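Local coordinates for protein adenylation domain (Streptomyces sp., PDB 5N9X) that belongs to the ANL superfamily of AMP-binding enzymes and is modelled with adenosine-5'-triphosphate and threonine bound, at residues Ser463-Ala471 and Met497-Leu508; Asp200-Ser208 and Ala226-Trp234. One frame throughout, in Å; residues are numbered along the deposited sequence.

In the fold
Both contacts pair parallel strands joined through a helix, but in different parts of the chain. Interaction 2 (200-208 with 226-234) belongs to the larger AMP-binding region, interaction 1 (463-471 with 497-508) to the smaller C-terminal domain. Their centres are 35 Å apart and their nearest atoms about 12 Å, so they do not touch. Interaction 2 lies near the ligand site without lining the threonine pocket: the side chain of W203 is about 11 Å from the bound threonine, that of F206 about 14 Å from ATP, and the threonine-pocket residues F211, D212 and F213 follow S208 closely. Interaction 1 leads into the same pocket along the chain, since K515, seven residues after L508, also lines it.

Interaction 1. Residues Ser463-Ala471 and Met497-Leu508; sequences SRLVCAYTA and MQPSQYLALPEL
C467 and Y469 pair with Y502 and A504 in a parallel beta-sheet, the two strands of a beta-alpha-beta crossover whose connection contains helix 482-492. Strand 463-470 is the middle of three, bonded on its other edge to antiparallel strand 450-457. Backbone bonds alternate along the pair: C467 N donates to Q501 O (2.8 Å) and C467 O accepts from L503 N (2.7 Å), then Y469 repeats the pattern with L503 O and L505 N, the last bond almost straight at 177°. At the start, L465 O receives S500 N from above its carbonyl plane and Q501 N only weakly. Apolar contacts divide between two faces. On one, A468 CB meets L505 CD1, and T470 CG2 packs on L508 CG; helix 518-528 covers V466, A468 and Q501 here. On the other, where Y469 and Y502 touch helix 482-492, C467 CB touches Y502 CD2 (3.7 Å) and P499 CB, with the sulfur oblique to the tyrosine ring. With CG set between backbone N and carbonyl carbon (chi1 70°), the Y469 ring comes over toward L503 and A504. A504 CA lies over its face, 4.1 Å from the centroid in a CH-pi contact, while the hydroxyl bonds to P480 O. Polar side chains meet at the edge near R464, whose NE forms a salt bridge with D462. The guanidinium and the Q501 amide are nearly coplanar, 21° apart, bridged by a water that accepts from R464 NH2 and donates to Q501 OE1. R464 NH1 donates to S500 OG, 2.6 Å away and in the guanidinium plane.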
# COMPACT_ATOMS: atom_id res chain seq x y z
N SER A 463 -17.88 1.00 -28.02
CA SER A 463 -17.19 1.34 -26.78
C SER A 463 -17.93 2.44 -26.02
O SER A 463 -18.08 3.55 -26.53
CB SER A 463 -15.75 1.78 -27.06
OG SER A 463 -14.86 0.68 -27.03
N ARG A 464 -18.38 2.14 -24.81
CA ARG A 464 -19.13 3.13 -24.02
C ARG A 464 -18.72 3.25 -22.55
O ARG A 464 -18.24 2.28 -21.92
CB ARG A 464 -20.64 2.85 -24.09
CG ARG A 464 -21.27 2.90 -25.49
CD ARG A 464 -22.78 2.69 -25.44
NE ARG A 464 -23.12 1.27 -25.52
CZ ARG A 464 -23.77 0.59 -24.57
NH1 ARG A 464 -24.17 1.20 -23.46
NH2 ARG A 464 -24.02 -0.70 -24.73
N LEU A 465 -18.92 4.46 -22.03
CA LEU A 465 -18.78 4.80 -20.62
C LEU A 465 -19.74 4.04 -19.71
O LEU A 465 -20.96 4.08 -19.90
CB LEU A 465 -19.00 6.29 -20.42
CG LEU A 465 -17.79 7.16 -20.11
CD1 LEU A 465 -18.23 8.50 -19.56
CD2 LEU A 465 -16.90 6.42 -19.13
N VAL A 466 -19.18 3.39 -18.70
CA VAL A 466 -19.94 2.54 -17.80
C VAL A 466 -19.57 2.88 -16.35
O VAL A 466 -18.48 3.38 -16.09
CB VAL A 466 -19.70 1.05 -18.14
CG1 VAL A 466 -20.14 0.13 -17.05
CG2 VAL A 466 -20.42 0.70 -19.42
N CYS A 467 -20.51 2.67 -15.43
CA CYS A 467 -20.26 2.91 -14.02
C CYS A 467 -20.77 1.78 -13.15
O CYS A 467 -21.91 1.33 -13.30
CB CYS A 467 -20.91 4.22 -13.56
SG CYS A 467 -20.86 4.45 -11.76
N ALA A 468 -19.93 1.32 -12.23
CA ALA A 468 -20.43 0.54 -11.10
C ALA A 468 -20.33 1.41 -9.83
O ALA A 468 -19.43 2.25 -9.67
CB ALA A 468 -19.66 -0.75 -10.94
N TYR A 469 -21.28 1.23 -8.92
CA TYR A 469 -21.32 2.04 -7.72
C TYR A 469 -21.98 1.28 -6.57
O TYR A 469 -22.76 0.35 -6.79
CB TYR A 469 -22.06 3.36 -7.98
CG TYR A 469 -23.55 3.13 -8.18
CD1 TYR A 469 -24.03 2.59 -9.36
CD2 TYR A 469 -24.45 3.42 -7.17
CE1 TYR A 469 -25.36 2.36 -9.55
CE2 TYR A 469 -25.80 3.19 -7.34
CZ TYR A 469 -26.25 2.67 -8.53
OH TYR A 469 -27.59 2.45 -8.71
N THR A 470 -21.71 1.72 -5.35
CA THR A 470 -22.26 1.09 -4.16
C THR A 470 -23.03 2.08 -3.31
O THR A 470 -22.80 3.29 -3.39
CB THR A 470 -21.14 0.46 -3.30
OG1 THR A 470 -20.07 1.40 -3.15
CG2 THR A 470 -20.58 -0.79 -4.00
N ALA A 471 -23.96 1.58 -2.50
CA ALA A 471 -24.74 2.42 -1.58
C ALA A 471 -24.23 2.28 -0.15
O ALA A 471 -24.61 3.04 0.74
CB ALA A 471 -26.22 2.06 -1.67
N MET A 497 -19.45 13.13 -20.89
CA MET A 497 -18.84 12.54 -19.70
C MET A 497 -19.80 11.72 -18.86
O MET A 497 -19.42 11.23 -17.80
CB MET A 497 -18.23 13.63 -18.81
CG MET A 497 -16.88 14.16 -19.28
SD MET A 497 -16.28 15.44 -18.17
CE MET A 497 -15.39 14.47 -16.96
N GLN A 498 -21.04 11.56 -19.33
CA GLN A 498 -22.06 10.85 -18.57
C GLN A 498 -22.05 9.37 -18.88
O GLN A 498 -22.09 8.97 -20.04
CB GLN A 498 -23.43 11.47 -18.85
CG GLN A 498 -23.73 12.70 -17.97
CD GLN A 498 -24.68 13.71 -18.63
OE1 GLN A 498 -25.42 13.37 -19.55
NE2 GLN A 498 -24.66 14.95 -18.16
N PRO A 499 -21.97 8.53 -17.82
CA PRO A 499 -21.93 7.07 -17.97
C PRO A 499 -23.15 6.55 -18.72
O PRO A 499 -24.27 6.98 -18.46
CB PRO A 499 -21.90 6.56 -16.52
CG PRO A 499 -21.34 7.72 -15.73
CD PRO A 499 -21.90 8.94 -16.40
N SER A 500 -22.91 5.65 -19.66
CA SER A 500 -23.96 5.13 -20.53
C SER A 500 -24.76 4.03 -19.85
O SER A 500 -25.90 3.77 -20.21
CB SER A 500 -23.34 4.61 -21.83
OG SER A 500 -24.03 3.47 -22.29
N GLN A 501 -24.14 3.37 -18.87
CA GLN A 501 -24.77 2.26 -18.17
C GLN A 501 -24.32 2.27 -16.71
O GLN A 501 -23.15 2.55 -16.43
CB GLN A 501 -24.43 0.91 -18.85
CG GLN A 501 -25.45 -0.23 -18.58
CD GLN A 501 -25.52 -1.29 -19.71
OE1 GLN A 501 -25.35 -0.99 -20.89
NE2 GLN A 501 -25.77 -2.54 -19.33
N TYR A 502 -25.24 1.98 -15.79
CA TYR A 502 -24.93 1.97 -14.35
C TYR A 502 -25.19 0.59 -13.81
O TYR A 502 -26.20 -0.01 -14.17
CB TYR A 502 -25.80 2.98 -13.59
CG TYR A 502 -25.45 4.41 -13.89
CD1 TYR A 502 -26.12 5.10 -14.89
CD2 TYR A 502 -24.47 5.08 -13.16
CE1 TYR A 502 -25.82 6.40 -15.17
CE2 TYR A 502 -24.16 6.40 -13.45
CZ TYR A 502 -24.84 7.05 -14.46
OH TYR A 502 -24.55 8.36 -14.77
N LEU A 503 -24.30 0.10 -12.96
CA LEU A 503 -24.50 -1.18 -12.28
C LEU A 503 -24.37 -0.99 -10.77
O LEU A 503 -23.32 -0.59 -10.26
CB LEU A 503 -23.49 -2.22 -12.79
CG LEU A 503 -23.33 -3.56 -12.05
CD1 LEU A 503 -24.51 -4.49 -12.27
CD2 LEU A 503 -22.04 -4.26 -12.46
N ALA A 504 -25.45 -1.26 -10.06
CA ALA A 504 -25.43 -1.20 -8.59
C ALA A 504 -24.88 -2.49 -7.99
O ALA A 504 -25.41 -3.57 -8.25
CB ALA A 504 -26.82 -0.89 -8.04
N LEU A 505 -23.83 -2.37 -7.20
CA LEU A 505 -23.21 -3.52 -6.52
C LEU A 505 -23.35 -3.40 -5.00
O LEU A 505 -23.37 -2.27 -4.48
CB LEU A 505 -21.74 -3.64 -6.93
CG LEU A 505 -21.45 -4.08 -8.37
CD1 LEU A 505 -19.96 -4.00 -8.69
CD2 LEU A 505 -21.97 -5.49 -8.62
N PRO A 506 -23.47 -4.54 -4.29
CA PRO A 506 -23.52 -4.50 -2.81
C PRO A 506 -22.20 -4.00 -2.21
O PRO A 506 -22.18 -3.26 -1.23
CB PRO A 506 -23.79 -5.97 -2.42
CG PRO A 506 -24.42 -6.58 -3.63
CD PRO A 506 -23.78 -5.88 -4.82
N GLU A 507 -21.09 -4.43 -2.82
CA GLU A 507 -19.75 -3.95 -2.51
C GLU A 507 -18.95 -3.96 -3.81
O GLU A 507 -19.26 -4.72 -4.71
CB GLU A 507 -19.03 -4.83 -1.46
CG GLU A 507 -19.92 -5.74 -0.59
CD GLU A 507 -19.10 -6.77 0.20
OE1 GLU A 507 -17.91 -6.94 -0.11
OE2 GLU A 507 -19.66 -7.41 1.12
N LEU A 508 -17.91 -3.14 -3.90
CA LEU A 508 -16.98 -3.25 -5.02
C LEU A 508 -16.00 -4.37 -4.70
O LEU A 508 -15.63 -4.54 -3.53
CB LEU A 508 -16.25 -1.93 -5.27
CG LEU A 508 -17.08 -0.75 -5.79
CD1 LEU A 508 -16.22 0.48 -5.99
CD2 LEU A 508 -17.83 -1.10 -7.06
O HOH W 1 -25.76 -2.33 -23.21

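Interaction 2. Residues Asp200-Ser208 and Ala226-Trp234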
# COMPACT_ATOMS: atom_id res chain seq x y z
N ASP A 200 8.08 4.24 22.45
CA ASP A 200 6.81 4.17 23.17
C ASP A 200 5.59 3.96 22.27
O ASP A 200 4.49 3.65 22.75
CB ASP A 200 6.64 5.44 24.00
CG ASP A 200 7.66 5.54 25.12
OD1 ASP A 200 7.94 4.52 25.77
OD2 ASP A 200 8.20 6.64 25.32
N ASP A 201 5.77 4.14 20.96
CA ASP A 201 4.65 4.04 20.03
C ASP A 201 4.04 2.62 19.93
O ASP A 201 4.68 1.61 20.27
CB ASP A 201 5.07 4.55 18.63
CG ASP A 201 5.11 6.08 18.56
OD1 ASP A 201 4.10 6.70 18.93
OD2 ASP A 201 6.15 6.65 18.16
N ARG A 202 2.78 2.57 19.51
CA ARG A 202 2.14 1.33 19.12
C ARG A 202 1.68 1.47 17.68
O ARG A 202 0.87 2.36 17.36
CB ARG A 202 0.96 1.00 20.01
CG ARG A 202 1.29 0.26 21.30
CD ARG A 202 1.11 1.19 22.48
NE ARG A 202 1.13 0.46 23.74
CZ ARG A 202 0.74 0.99 24.90
NH1 ARG A 202 0.30 2.24 24.95
NH2 ARG A 202 0.79 0.25 26.01
N TRP A 203 2.19 0.60 16.81
CA TRP A 203 1.82 0.60 15.40
C TRP A 203 0.79 -0.51 15.18
O TRP A 203 0.88 -1.58 15.78
CB TRP A 203 3.04 0.39 14.52
CG TRP A 203 4.00 1.56 14.46
CD1 TRP A 203 4.73 2.08 15.49
CD2 TRP A 203 4.36 2.31 13.30
NE1 TRP A 203 5.50 3.11 15.05
CE2 TRP A 203 5.29 3.29 13.71
CE3 TRP A 203 3.98 2.26 11.96
CZ2 TRP A 203 5.85 4.21 12.82
CZ3 TRP A 203 4.53 3.16 11.09
CH2 TRP A 203 5.46 4.13 11.52
N LEU A 204 -0.20 -0.25 14.33
CA LEU A 204 -1.18 -1.27 14.03
C LEU A 204 -0.78 -1.96 12.75
O LEU A 204 -0.53 -1.29 11.77
CB LEU A 204 -2.58 -0.65 13.91
CG LEU A 204 -3.76 -1.60 13.69
CD1 LEU A 204 -3.88 -2.54 14.88
CD2 LEU A 204 -5.06 -0.83 13.47
N LEU A 205 -0.68 -3.29 12.74
CA LEU A 205 -0.51 -3.99 11.46
C LEU A 205 -1.91 -4.23 10.85
O LEU A 205 -2.54 -5.27 11.05
CB LEU A 205 0.28 -5.30 11.63
CG LEU A 205 0.46 -6.10 10.33
CD1 LEU A 205 1.50 -5.45 9.47
CD2 LEU A 205 0.90 -7.54 10.61
N PHE A 206 -2.39 -3.22 10.14
CA PHE A 206 -3.70 -3.28 9.53
C PHE A 206 -3.67 -3.98 8.15
O PHE A 206 -4.67 -4.55 7.72
CB PHE A 206 -4.29 -1.86 9.43
CG PHE A 206 -5.69 -1.81 8.90
CD1 PHE A 206 -5.94 -1.78 7.53
CD2 PHE A 206 -6.78 -1.83 9.77
CE1 PHE A 206 -7.23 -1.74 7.04
CE2 PHE A 206 -8.08 -1.79 9.28
CZ PHE A 206 -8.30 -1.75 7.92
N HIS A 207 -2.53 -3.94 7.47
CA HIS A 207 -2.50 -4.32 6.05
C HIS A 207 -1.86 -5.69 5.74
O HIS A 207 -1.03 -6.19 6.50
CB HIS A 207 -1.79 -3.23 5.23
CG HIS A 207 -2.52 -1.92 5.21
ND1 HIS A 207 -2.29 -0.92 6.13
CD2 HIS A 207 -3.50 -1.47 4.40
CE1 HIS A 207 -3.08 0.11 5.86
NE2 HIS A 207 -3.82 -0.20 4.81
N SER A 208 -2.25 -6.26 4.61
CA SER A 208 -1.77 -7.57 4.19
C SER A 208 -0.26 -7.59 4.06
O SER A 208 0.34 -6.60 3.65
CB SER A 208 -2.38 -7.98 2.85
OG SER A 208 -1.64 -9.03 2.28
N ALA A 226 9.44 0.12 19.22
CA ALA A 226 8.01 0.29 19.45
C ALA A 226 7.29 -1.05 19.38
O ALA A 226 7.87 -2.08 19.02
CB ALA A 226 7.41 1.26 18.42
N GLU A 227 6.02 -1.03 19.71
CA GLU A 227 5.20 -2.23 19.69
C GLU A 227 4.42 -2.38 18.39
O GLU A 227 3.88 -1.39 17.87
CB GLU A 227 4.24 -2.19 20.88
CG GLU A 227 3.53 -3.46 21.18
CD GLU A 227 2.59 -3.30 22.35
OE1 GLU A 227 2.99 -2.67 23.35
OE2 GLU A 227 1.44 -3.73 22.23
N LEU A 228 4.35 -3.60 17.86
CA LEU A 228 3.54 -3.90 16.68
C LEU A 228 2.28 -4.68 17.09
O LEU A 228 2.34 -5.86 17.46
CB LEU A 228 4.35 -4.68 15.64
CG LEU A 228 3.62 -5.03 14.33
CD1 LEU A 228 3.20 -3.78 13.56
CD2 LEU A 228 4.47 -5.92 13.41
N VAL A 229 1.13 -4.03 17.02
CA VAL A 229 -0.13 -4.67 17.34
C VAL A 229 -0.70 -5.41 16.11
O VAL A 229 -1.06 -4.78 15.12
CB VAL A 229 -1.13 -3.65 17.87
CG1 VAL A 229 -2.42 -4.31 18.27
CG2 VAL A 229 -0.51 -2.90 19.04
N VAL A 230 -0.77 -6.74 16.17
CA VAL A 230 -1.20 -7.50 15.00
C VAL A 230 -2.71 -7.61 14.97
O VAL A 230 -3.30 -8.08 15.94
CB VAL A 230 -0.60 -8.92 14.97
CG1 VAL A 230 -1.19 -9.75 13.81
CG2 VAL A 230 0.91 -8.85 14.86
N LEU A 231 -3.35 -7.15 13.90
CA LEU A 231 -4.79 -7.33 13.79
C LEU A 231 -5.02 -8.78 13.35
O LEU A 231 -4.78 -9.12 12.19
CB LEU A 231 -5.41 -6.31 12.82
CG LEU A 231 -6.86 -5.89 13.06
CD1 LEU A 231 -7.07 -5.63 14.55
CD2 LEU A 231 -7.25 -4.65 12.24
N PRO A 232 -5.43 -9.66 14.28
CA PRO A 232 -5.50 -11.08 13.91
C PRO A 232 -6.55 -11.29 12.83
O PRO A 232 -7.47 -10.49 12.70
CB PRO A 232 -5.88 -11.77 15.22
CG PRO A 232 -6.61 -10.71 16.00
CD PRO A 232 -5.98 -9.40 15.63
N TYR A 233 -6.42 -12.35 12.04
CA TYR A 233 -7.21 -12.45 10.81
C TYR A 233 -8.65 -13.00 11.04
O TYR A 233 -8.85 -14.17 11.38
CB TYR A 233 -6.43 -13.29 9.80
CG TYR A 233 -7.14 -13.56 8.51
CD1 TYR A 233 -7.29 -12.56 7.55
CD2 TYR A 233 -7.61 -14.83 8.21
CE1 TYR A 233 -7.94 -12.82 6.35
CE2 TYR A 233 -8.25 -15.10 7.02
CZ TYR A 233 -8.42 -14.10 6.09
OH TYR A 233 -9.06 -14.38 4.91
N TRP A 234 -9.62 -12.11 10.84
CA TRP A 234 -11.04 -12.31 11.19
C TRP A 234 -11.86 -11.41 10.26
O TRP A 234 -11.85 -10.18 10.40
CB TRP A 234 -11.26 -11.99 12.69
CG TRP A 234 -12.69 -11.84 13.21
CD1 TRP A 234 -13.82 -12.46 12.75
CD2 TRP A 234 -13.12 -10.99 14.30
NE1 TRP A 234 -14.92 -12.06 13.48
CE2 TRP A 234 -14.52 -11.16 14.44
CE3 TRP A 234 -12.46 -10.12 15.17
CZ2 TRP A 234 -15.26 -10.47 15.41
CZ3 TRP A 234 -13.20 -9.44 16.14
CH2 TRP A 234 -14.59 -9.62 16.25
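R202 to L205 run parallel to E227 to V230 as adjacent strands of a beta-alpha-beta unit, in a buried contact of the AMP-binding region. The connecting helix 213-222 packs over the face bearing W203, L205 and L228. Four backbone bonds hold the register: E227 N to D201 O, W203 N to E227 O (2.8 Å), V229 N to W203 O (2.8 Å) and L205 N to V229 O. Three are nearly straight, W203 N to E227 O reaching 173°. On the helix-covered face, L228 CD1 fits against L205 CB at 3.8 Å and also approaches W203 CB, while W203 CD1 reaches back to A226 CB. On the opposite face L204 crosses V229 at an angle, its CD1 meeting V229 CG1 at 4.1 Å; helix 239-248 adds V246 to L204. At the end of its strand L205 centres an inverse gamma turn, after which F206 CD2 lies 3.8 Å from L231 CD2, the two side chains side by side and pointing the same way. One charged pair shares the face of L204. E227 reaches out extended, with CG opposite the backbone N (chi1 -167°), and its OE1 lies at the edge of the R202 guanidinium, 3.7 Å from NE; the two planes stand nearly perpendicular. That salt bridge is long, whereas OE2 is hydrogen-bonded to H38 ND1. The buried carboxylate is thus shared between two strand neighbours, and the nearby arginine would be expected to favour its charged form.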